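PDB 3BQW: putative capsid protein of prophage from Escherichia coli CFT073, which is probably a major capsid protein of the phage protein E family, copies of which would assemble into the shell of the phage head. Local coordinates for residues K26-P29 and L30-L34; N149-G153 and E154-R158. All coordinates share one frame; numbering follows the deposited sequence.

Contact 1: K26-P29 and L30-L34; sequences KFSP and LFTTL
L30, directly after P29, opens the helix: its CB lies 3.7 Å from P29 C, while the rest of the side chain leads off to I208, I260 and Y262. F31 sends its ring away from residues 26-29 into the interior, edge-to-face with Y262, and its backbone N is bound by E137. At T32 two groups face the preceding residues. CB lies 3.5 Å from P29 O, and CG2, anti to the backbone N (OG1 chi1 -57°), comes within 4.0 Å of S28 CB; the hydroxyl is thereby left to E137 OE1 on helix 113-146. T33 carries the polar part of the contact. Its N-H reaches P29 O at 2.9 Å, with 155° at the hydrogen and a C=O...N angle of 161°, the geometry of a first helical i to i+4 bond. T33 OG1 stands 2.8 Å from S28 O and equally 2.8 Å from P29 O, so its single proton has two candidate acceptors and the choice stays open. P29 at the N-cap position and the bond from T33 N to P29 O mark an ordinary alpha-helical N-terminus, where helix 30-35 leaves the link from helix 23-26.

Contact 2: N149-G153 and E154-R158; sequences NIIEG and EGIER
The guanidinium of R158 has the carboxylate of E152 at its edge and the methyl CG2 of I150 at an oblique approach, 3.5 Å from R158 NE. The carboxylate oxygen E152 OE2 receives the NE hydrogen at 3.0 Å with an angle of 154°, a hydrogen bond that is also a salt bridge. OE2 lies close to the guanidinium plane, yet NE meets that oxygen from above the carboxylate, 74° out of its plane; the two flat groups stand nearly perpendicular, 84° apart. This is therefore a single-point bridge through NE. Both side chains run side by side in the same direction, and R158, with CG anti to the backbone N and the chain extended as far as NE, lays its methylenes beside E152 and I150. Its CG is 3.8 Å from I150 CG2, and M66 of strand 61-67, which pairs with strand 159-162, touches both I150 and R158.

Nearer the bend, I151 CG2 and I156 CD1 meet at 3.9 Å. Between the arms R158 CA makes a CA-H...O contact to I151 O (3.2 Å). A type II turn runs from G153 to I156, closed by a weak I156 N to G153 O bond of 3.5 Å; its third position needs a positive phi, which G155 provides. One water links the arms, accepting from G153 N and donating to I156 O.

With the turn bond weak and a water bridging the arms, the loop between strands 148-151 and 159-162 probably relies in part on side chains. Since the ion pair lies at the surface and E152 is exposed, solvent probably screens the attraction, and the packing of the arginine stem against I150 would contribute separately to keeping R158 in place.

How the contacts relate
Contact 1 closes before contact 2 opens along the chain; their centres lie about 23 Å apart, with about 10 Å between nearest atoms. The long helix 113-146 is their common neighbour: S28, P29, F31 and T32 touch it through K133, E137, V141 and V136, while I151 and N149 rest on L139, within the same span, and N149 also on N142 and A143. Contact 1, its centre about 7 Å from the centre of the chain, sits between that helix and strands 206-209 and 257-267. The centre of contact 2 is about 17 Å from it, where 148-151, an outer strand of the four-stranded antiparallel sheet, runs into its loop. One thus joins elements in the interior, the other ends a hairpin at the surface.

Contact 1: K26-P29 and L30-L34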
ATOM      1  N   LYS A  26       8.615   5.906  -8.636  1.00 36.49           N
ATOM      2  CA  LYS A  26       8.308   4.895  -9.627  1.00 37.01           C
ATOM      3  C   LYS A  26       7.842   3.538  -9.024  1.00 35.46           C
ATOM      4  O   LYS A  26       7.130   2.778  -9.694  1.00 34.72           O
ATOM      5  CB  LYS A  26       9.453   4.755 -10.649  1.00 37.13           C
ATOM      6  CG  LYS A  26      10.425   3.636 -10.433  1.00 39.75           C
ATOM      7  CD  LYS A  26      11.549   3.626 -11.514  1.00 40.38           C
ATOM      8  CE  LYS A  26      11.234   2.752 -12.758  1.00 42.99           C
ATOM      9  NZ  LYS A  26      12.456   2.583 -13.675  1.00 42.87           N
ATOM     10  N   PHE A  27       8.218   3.253  -7.772  1.00 33.66           N
ATOM     11  CA  PHE A  27       7.836   2.002  -7.117  1.00 32.34           C
ATOM     12  C   PHE A  27       6.867   2.234  -5.972  1.00 30.54           C
ATOM     13  O   PHE A  27       6.828   3.306  -5.390  1.00 30.71           O
ATOM     14  CB  PHE A  27       9.069   1.266  -6.582  1.00 33.00           C
ATOM     15  CG  PHE A  27      10.171   1.121  -7.592  1.00 33.42           C
ATOM     16  CD1 PHE A  27       9.921   0.545  -8.821  1.00 35.33           C
ATOM     17  CD2 PHE A  27      11.455   1.544  -7.303  1.00 34.20           C
ATOM     18  CE1 PHE A  27      10.934   0.414  -9.773  1.00 35.21           C
ATOM     19  CE2 PHE A  27      12.473   1.413  -8.241  1.00 35.48           C
ATOM     20  CZ  PHE A  27      12.204   0.844  -9.480  1.00 34.86           C
ATOM     21  N   SER A  28       6.103   1.192  -5.672  1.00 28.26           N
ATOM     22  CA  SER A  28       5.142   1.153  -4.575  1.00 26.97           C
ATOM     23  C   SER A  28       5.329  -0.131  -3.764  1.00 25.45           C
ATOM     24  O   SER A  28       5.934  -1.099  -4.233  1.00 25.17           O
ATOM     25  CB  SER A  28       3.707   1.167  -5.118  1.00 26.56           C
ATOM     26  OG  SER A  28       3.435   2.388  -5.755  1.00 27.46           O
ATOM     27  N   PRO A  29       4.821  -0.146  -2.530  1.00 23.80           N
ATOM     28  CA  PRO A  29       4.927  -1.330  -1.700  1.00 23.33           C
ATOM     29  C   PRO A  29       4.306  -2.591  -2.319  1.00 22.94           C
ATOM     30  O   PRO A  29       3.599  -2.532  -3.343  1.00 22.04           O
ATOM     31  CB  PRO A  29       4.190  -0.904  -0.438  1.00 23.94           C
ATOM     32  CG  PRO A  29       4.302   0.516  -0.416  1.00 23.21           C
ATOM     33  CD  PRO A  29       4.194   0.958  -1.803  1.00 23.54           C
ATOM     34  N   LEU A  30       4.578  -3.722  -1.694  1.00 22.43           N
ATOM     35  CA  LEU A  30       4.325  -5.027  -2.299  1.00 22.49           C
ATOM     36  C   LEU A  30       2.860  -5.347  -2.662  1.00 21.76           C
ATOM     37  O   LEU A  30       2.591  -5.750  -3.771  1.00 20.81           O
ATOM     38  CB  LEU A  30       4.874  -6.131  -1.395  1.00 23.05           C
ATOM     39  CG  LEU A  30       4.795  -7.567  -1.956  1.00 23.08           C
ATOM     40  CD1 LEU A  30       5.711  -7.729  -3.113  1.00 21.27           C
ATOM     41  CD2 LEU A  30       5.045  -8.608  -0.852  1.00 24.60           C
ATOM     42  N   PHE A  31       1.937  -5.229  -1.711  1.00 22.48           N
ATOM     43  CA  PHE A  31       0.525  -5.565  -1.969  1.00 21.82           C
ATOM     44  C   PHE A  31      -0.062  -4.660  -3.044  1.00 22.29           C
ATOM     45  O   PHE A  31      -0.760  -5.137  -3.948  1.00 22.93           O
ATOM     46  CB  PHE A  31      -0.294  -5.522  -0.695  1.00 21.52           C
ATOM     47  CG  PHE A  31      -0.149  -6.754   0.153  1.00 22.18           C
ATOM     48  CD1 PHE A  31       1.047  -7.027   0.830  1.00 20.73           C
ATOM     49  CD2 PHE A  31      -1.195  -7.671   0.257  1.00 22.47           C
ATOM     50  CE1 PHE A  31       1.178  -8.182   1.631  1.00 20.10           C
ATOM     51  CE2 PHE A  31      -1.061  -8.834   1.050  1.00 20.63           C
ATOM     52  CZ  PHE A  31       0.126  -9.078   1.737  1.00 20.08           C
ATOM     53  N   THR A  32       0.291  -3.371  -2.988  1.00 21.72           N
ATOM     54  CA  THR A  32      -0.092  -2.444  -4.020  1.00 21.66           C
ATOM     55  C   THR A  32       0.416  -2.903  -5.397  1.00 21.95           C
ATOM     56  O   THR A  32      -0.353  -2.968  -6.385  1.00 21.01           O
ATOM     57  CB  THR A  32       0.406  -1.057  -3.717  1.00 21.95           C
ATOM     58  OG1 THR A  32      -0.099  -0.646  -2.431  1.00 20.13           O
ATOM     59  CG2 THR A  32      -0.041  -0.082  -4.824  1.00 20.07           C
ATOM     60  N   THR A  33       1.686  -3.269  -5.445  1.00 21.61           N
ATOM     61  CA  THR A  33       2.299  -3.687  -6.679  1.00 21.86           C
ATOM     62  C   THR A  33       1.735  -5.005  -7.233  1.00 22.10           C
ATOM     63  O   THR A  33       1.558  -5.143  -8.432  1.00 22.62           O
ATOM     64  CB  THR A  33       3.814  -3.784  -6.488  1.00 21.86           C
ATOM     65  OG1 THR A  33       4.306  -2.488  -6.093  1.00 23.00           O
ATOM     66  CG2 THR A  33       4.507  -4.221  -7.799  1.00 22.35           C
ATOM     67  N   LEU A  34       1.499  -5.990  -6.377  1.00 22.43           N
ATOM     68  CA  LEU A  34       1.034  -7.279  -6.852  1.00 22.96           C
ATOM     69  C   LEU A  34      -0.441  -7.231  -7.221  1.00 22.89           C
ATOM     70  O   LEU A  34      -0.848  -7.765  -8.261  1.00 23.61           O
ATOM     71  CB  LEU A  34       1.251  -8.359  -5.785  1.00 23.52           C
ATOM     72  CG  LEU A  34       2.698  -8.790  -5.543  1.00 24.82           C
ATOM     73  CD1 LEU A  34       2.785  -9.687  -4.339  1.00 24.65           C
ATOM     74  CD2 LEU A  34       3.242  -9.475  -6.773  1.00 24.22           C
TER

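Contact 2: N149-G153 and E154-R158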
ATOM      1  N   ASN A 149     -11.877  -1.905   4.837  1.00 25.42           N
ATOM      2  CA  ASN A 149     -11.115  -0.699   5.099  1.00 25.29           C
ATOM      3  C   ASN A 149     -11.947   0.261   5.945  1.00 25.56           C
ATOM      4  O   ASN A 149     -13.161   0.440   5.698  1.00 24.76           O
ATOM      5  CB  ASN A 149     -10.771   0.035   3.795  1.00 25.54           C
ATOM      6  CG  ASN A 149      -9.747  -0.681   2.951  1.00 26.86           C
ATOM      7  OD1 ASN A 149      -8.999  -1.567   3.421  1.00 27.85           O
ATOM      8  ND2 ASN A 149      -9.697  -0.299   1.687  1.00 23.05           N
ATOM      9  N   ILE A 150     -11.284   0.909   6.905  1.00 26.10           N
ATOM     10  CA  ILE A 150     -11.846   2.068   7.586  1.00 26.91           C
ATOM     11  C   ILE A 150     -11.321   3.332   6.930  1.00 27.71           C
ATOM     12  O   ILE A 150     -10.127   3.561   6.888  1.00 27.95           O
ATOM     13  CB  ILE A 150     -11.527   2.064   9.080  1.00 27.35           C
ATOM     14  CG1 ILE A 150     -12.320   0.940   9.755  1.00 27.04           C
ATOM     15  CG2 ILE A 150     -11.878   3.464   9.731  1.00 25.21           C
ATOM     16  CD1 ILE A 150     -11.732   0.462  11.061  1.00 29.11           C
ATOM     17  N   ILE A 151     -12.233   4.135   6.390  1.00 28.90           N
ATOM     18  CA  ILE A 151     -11.878   5.319   5.627  1.00 29.37           C
ATOM     19  C   ILE A 151     -12.111   6.573   6.479  1.00 31.03           C
ATOM     20  O   ILE A 151     -13.188   6.767   7.047  1.00 29.57           O
ATOM     21  CB  ILE A 151     -12.686   5.387   4.297  1.00 29.27           C
ATOM     22  CG1 ILE A 151     -12.539   4.080   3.484  1.00 28.94           C
ATOM     23  CG2 ILE A 151     -12.313   6.639   3.456  1.00 29.17           C
ATOM     24  CD1 ILE A 151     -11.087   3.564   3.308  1.00 28.88           C
ATOM     25  N   GLU A 152     -11.073   7.401   6.562  1.00 33.70           N
ATOM     26  CA  GLU A 152     -11.116   8.706   7.223  1.00 36.74           C
ATOM     27  C   GLU A 152     -10.427   9.750   6.329  1.00 37.66           C
ATOM     28  O   GLU A 152      -9.555   9.418   5.522  1.00 37.39           O
ATOM     29  CB  GLU A 152     -10.390   8.682   8.574  1.00 37.00           C
ATOM     30  CG  GLU A 152     -10.031   7.297   9.115  1.00 39.71           C
ATOM     31  CD  GLU A 152      -9.369   7.347  10.500  1.00 39.65           C
ATOM     32  OE1 GLU A 152      -9.005   8.466  10.952  1.00 42.87           O
ATOM     33  OE2 GLU A 152      -9.240   6.268  11.137  1.00 43.25           O
ATOM     34  N   GLY A 153     -10.788  11.016   6.501  1.00 39.31           N
ATOM     35  CA  GLY A 153     -10.141  12.070   5.730  1.00 40.87           C
ATOM     36  C   GLY A 153     -10.735  13.446   5.917  1.00 42.30           C
ATOM     37  O   GLY A 153     -11.705  13.634   6.653  1.00 42.69           O
ATOM     38  N   GLU A 154     -10.137  14.410   5.231  1.00 44.13           N
ATOM     39  CA  GLU A 154     -10.583  15.801   5.282  1.00 45.10           C
ATOM     40  C   GLU A 154     -12.012  15.862   4.747  1.00 44.85           C
ATOM     41  O   GLU A 154     -12.295  15.378   3.637  1.00 45.48           O
ATOM     42  CB  GLU A 154      -9.657  16.716   4.432  1.00 45.82           C
ATOM     43  CG  GLU A 154      -8.119  16.489   4.603  1.00 48.20           C
ATOM     44  CD  GLU A 154      -7.583  16.916   5.978  1.00 52.38           C
ATOM     45  OE1 GLU A 154      -8.129  17.909   6.550  1.00 55.86           O
ATOM     46  OE2 GLU A 154      -6.615  16.262   6.469  1.00 52.40           O
ATOM     47  N   GLY A 155     -12.917  16.418   5.545  1.00 44.46           N
ATOM     48  CA  GLY A 155     -14.271  16.712   5.082  1.00 43.89           C
ATOM     49  C   GLY A 155     -15.268  15.565   5.026  1.00 43.39           C
ATOM     50  O   GLY A 155     -16.408  15.766   4.597  1.00 44.08           O
ATOM     51  N   ILE A 156     -14.876  14.361   5.439  1.00 42.31           N
ATOM     52  CA  ILE A 156     -15.849  13.270   5.548  1.00 40.81           C
ATOM     53  C   ILE A 156     -15.897  12.756   6.962  1.00 40.08           C
ATOM     54  O   ILE A 156     -15.003  13.026   7.763  1.00 39.84           O
ATOM     55  CB  ILE A 156     -15.557  12.096   4.579  1.00 40.86           C
ATOM     56  CG1 ILE A 156     -14.292  11.308   4.997  1.00 40.64           C
ATOM     57  CG2 ILE A 156     -15.465  12.628   3.159  1.00 40.07           C
ATOM     58  CD1 ILE A 156     -13.994  10.093   4.116  1.00 39.98           C
ATOM     59  N   GLU A 157     -16.955  12.013   7.253  1.00 39.45           N
ATOM     60  CA  GLU A 157     -17.027  11.238   8.475  1.00 39.58           C
ATOM     61  C   GLU A 157     -16.523   9.805   8.240  1.00 37.62           C
ATOM     62  O   GLU A 157     -16.811   9.181   7.211  1.00 37.33           O
ATOM     63  CB  GLU A 157     -18.446  11.233   9.030  1.00 39.85           C
ATOM     64  CG  GLU A 157     -18.728  12.415   9.965  1.00 42.00           C
ATOM     65  CD  GLU A 157     -20.061  12.265  10.672  1.00 42.96           C
ATOM     66  OE1 GLU A 157     -21.039  11.862   9.992  1.00 47.77           O
ATOM     67  OE2 GLU A 157     -20.136  12.534  11.904  1.00 48.20           O
ATOM     68  N   ARG A 158     -15.742   9.327   9.204  1.00 35.47           N
ATOM     69  CA  ARG A 158     -15.192   7.973   9.213  1.00 33.73           C
ATOM     70  C   ARG A 158     -16.252   6.915   8.918  1.00 31.25           C
ATOM     71  O   ARG A 158     -17.294   6.896   9.545  1.00 31.26           O
ATOM     72  CB  ARG A 158     -14.608   7.739  10.589  1.00 34.26           C
ATOM     73  CG  ARG A 158     -13.662   6.619  10.744  1.00 34.81           C
ATOM     74  CD  ARG A 158     -12.840   6.914  11.995  1.00 37.68           C
ATOM     75  NE  ARG A 158     -11.937   5.829  12.317  1.00 39.12           N
ATOM     76  CZ  ARG A 158     -12.118   4.946  13.295  1.00 40.71           C
ATOM     77  NH1 ARG A 158     -13.189   4.990  14.078  1.00 41.52           N
ATOM     78  NH2 ARG A 158     -11.208   3.992  13.474  1.00 40.98           N
TER
HETATM   79  O   HOH W   1     -12.730  11.052   8.482  1.00 43.25           O